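DPSA (Streptomyces coelicolor, PDB 4CY9) probably oxidises and stores iron and binds DNA, as a ferritin-like member of the Dps family that assembles into a twelve-subunit shell. Local coordinates at residues D33-L38 and D62-M67. Numbering follows the deposited sequence.
Sequences DLHLTL and DQVRDM
The imidazole of His-35 lies against the aliphatic stem of Arg-65, whose CG sits 3.5 Å from the centroid of the His-35 ring and 12° off its normal, a CH-pi contact over one face. Followed outward, His-35 CB first meets Val-64 CG1 at 3.8 Å; its CG then turns into the crowded position between backbone N and carbonyl carbon (chi1 65°), which lays one ring face against Arg-65 CG. At the tip, His-35 NE2 hydrogen-bonds to Asn-32 OD1 one turn back, while His-35 ND1 lies 2.7 Å from a water in the ring plane. Arg-65, extended from CG to NE, donates a hydrogen bond to that same water (NH2 to water 2.8 Å), the guanidinium standing 78° to the ring. An alanine in place of His-35 would probably leave Asn-32 OD1 without its NE2 partner, cost the water its ND1 contact and open a gap beside Arg-65 CG. Deeper in, Val-64 CG2 packs on Leu-34 CD2 (3.9 Å) and Leu-38 CD1. The contact joins antiparallel helices 14-44 and 50-77 of the ferritin-like four-helix bundle; Leu-34 and Leu-38 continue onto helices 105-133 and 135-158, whereas Arg-65 packs on Arg-65 of a second subunit.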
loop_
_atom_site.group_PDB
_atom_site.type_symbol
_atom_site.label_atom_id
_atom_site.label_comp_id
_atom_site.label_asym_id
_atom_site.label_seq_id
_atom_site.Cartn_x
_atom_site.Cartn_y
_atom_site.Cartn_z
ATOM N N ASP A 33 20.791 -23.633 10.148
ATOM C CA ASP A 33 22.096 -23.666 9.440
ATOM C C ASP A 33 21.868 -23.303 7.943
ATOM O O ASP A 33 22.667 -22.548 7.361
ATOM C CB ASP A 33 22.604 -25.117 9.557
ATOM C CG ASP A 33 24.112 -25.281 9.206
ATOM O OD1 ASP A 33 24.712 -24.449 8.465
ATOM O OD2 ASP A 33 24.655 -26.262 9.787
ATOM N N LEU A 34 20.724 -23.694 7.351
ATOM C CA LEU A 34 20.528 -23.376 5.959
ATOM C C LEU A 34 20.347 -21.842 5.757
ATOM O O LEU A 34 20.966 -21.315 4.824
ATOM C CB LEU A 34 19.180 -24.043 5.480
ATOM C CG LEU A 34 18.838 -23.709 4.004
ATOM C CD1 LEU A 34 19.940 -24.197 3.006
ATOM C CD2 LEU A 34 17.559 -24.594 3.647
ATOM N N HIS A 35 19.525 -21.159 6.574
ATOM C CA HIS A 35 19.469 -19.709 6.244
ATOM C C HIS A 35 20.772 -18.924 6.572
ATOM O O HIS A 35 21.111 -17.994 5.863
ATOM C CB HIS A 35 18.245 -18.981 6.851
ATOM C CG HIS A 35 18.193 -18.897 8.365
ATOM N ND1 HIS A 35 18.836 -17.894 9.063
ATOM C CD2 HIS A 35 17.334 -19.536 9.268
ATOM C CE1 HIS A 35 18.504 -17.991 10.429
ATOM N NE2 HIS A 35 17.603 -18.995 10.549
ATOM N N LEU A 36 21.536 -19.378 7.576
ATOM C CA LEU A 36 22.888 -18.763 7.796
ATOM C C LEU A 36 23.729 -19.057 6.554
ATOM O O LEU A 36 24.467 -18.155 6.074
ATOM C CB LEU A 36 23.612 -19.484 9.013
ATOM C CG LEU A 36 22.862 -19.101 10.297
ATOM C CD1 LEU A 36 23.456 -19.997 11.452
ATOM C CD2 LEU A 36 23.136 -17.624 10.760
ATOM N N THR A 37 23.660 -20.260 6.023
ATOM C CA THR A 37 24.509 -20.638 4.906
ATOM C C THR A 37 24.025 -19.916 3.629
ATOM O O THR A 37 24.870 -19.494 2.804
ATOM C CB THR A 37 24.425 -22.175 4.672
ATOM O OG1 THR A 37 25.026 -22.790 5.853
ATOM C CG2 THR A 37 25.186 -22.633 3.405
ATOM N N LEU A 38 22.713 -19.733 3.456
ATOM C CA LEU A 38 22.266 -18.968 2.239
ATOM C C LEU A 38 22.781 -17.518 2.335
ATOM O O LEU A 38 23.164 -16.991 1.282
ATOM C CB LEU A 38 20.703 -18.911 2.240
ATOM C CG LEU A 38 20.122 -20.337 1.847
ATOM C CD1 LEU A 38 18.597 -20.251 2.192
ATOM C CD2 LEU A 38 20.271 -20.568 0.325
ATOM N N ASP A 62 14.490 -15.482 3.331
ATOM C CA ASP A 62 13.312 -15.074 4.099
ATOM C C ASP A 62 12.347 -16.241 4.315
ATOM O O ASP A 62 11.824 -16.395 5.417
ATOM C CB ASP A 62 12.475 -13.978 3.330
ATOM C CG ASP A 62 13.269 -12.640 3.155
ATOM O OD1 ASP A 62 14.219 -12.400 3.908
ATOM O OD2 ASP A 62 12.872 -11.901 2.184
ATOM N N GLN A 63 12.164 -17.054 3.279
ATOM C CA GLN A 63 11.245 -18.204 3.355
ATOM C C GLN A 63 11.775 -19.242 4.371
ATOM O O GLN A 63 10.982 -19.851 5.189
ATOM C CB GLN A 63 11.078 -18.882 1.956
ATOM C CG GLN A 63 10.045 -19.993 2.109
ATOM C CD GLN A 63 8.888 -20.247 1.047
ATOM O OE1 GLN A 63 8.808 -19.748 -0.099
ATOM N NE2 GLN A 63 7.987 -21.093 1.485
ATOM N N VAL A 64 13.085 -19.487 4.335
ATOM C CA VAL A 64 13.667 -20.475 5.282
ATOM C C VAL A 64 13.642 -19.966 6.728
ATOM O O VAL A 64 13.391 -20.749 7.671
ATOM C CB VAL A 64 15.136 -20.844 4.831
ATOM C CG1 VAL A 64 15.850 -21.766 5.876
ATOM C CG2 VAL A 64 15.064 -21.607 3.448
ATOM N N ARG A 65 13.875 -18.669 6.913
ATOM C CA ARG A 65 13.719 -18.148 8.304
ATOM C C ARG A 65 12.247 -18.328 8.777
ATOM O O ARG A 65 12.046 -18.646 9.984
ATOM C CB ARG A 65 14.074 -16.601 8.364
ATOM C CG ARG A 65 15.624 -16.463 8.240
ATOM C CD ARG A 65 15.918 -14.942 7.888
ATOM N NE ARG A 65 17.398 -14.737 7.978
ATOM C CZ ARG A 65 17.970 -13.530 7.683
ATOM N NH1 ARG A 65 17.183 -12.528 7.169
ATOM N NH2 ARG A 65 19.250 -13.419 7.894
ATOM N N ASP A 66 11.271 -18.134 7.901
ATOM C CA ASP A 66 9.873 -18.334 8.261
ATOM C C ASP A 66 9.637 -19.838 8.625
ATOM O O ASP A 66 8.909 -20.161 9.584
ATOM C CB ASP A 66 8.910 -17.950 7.113
ATOM C CG ASP A 66 8.725 -16.411 6.933
ATOM O OD1 ASP A 66 9.093 -15.692 7.824
ATOM O OD2 ASP A 66 8.154 -16.033 5.859
ATOM N N MET A 67 10.188 -20.744 7.801
ATOM C CA MET A 67 10.067 -22.219 8.094
ATOM C C MET A 67 10.664 -22.510 9.496
ATOM O O MET A 67 9.993 -23.228 10.272
ATOM C CB MET A 67 10.917 -23.050 7.055
ATOM C CG MET A 67 10.202 -22.951 5.653
ATOM S SD MET A 67 11.327 -24.010 4.643
ATOM C CE MET A 67 10.736 -23.409 3.055
HETATM O O HOH W 1 20.505 -15.855 8.488
#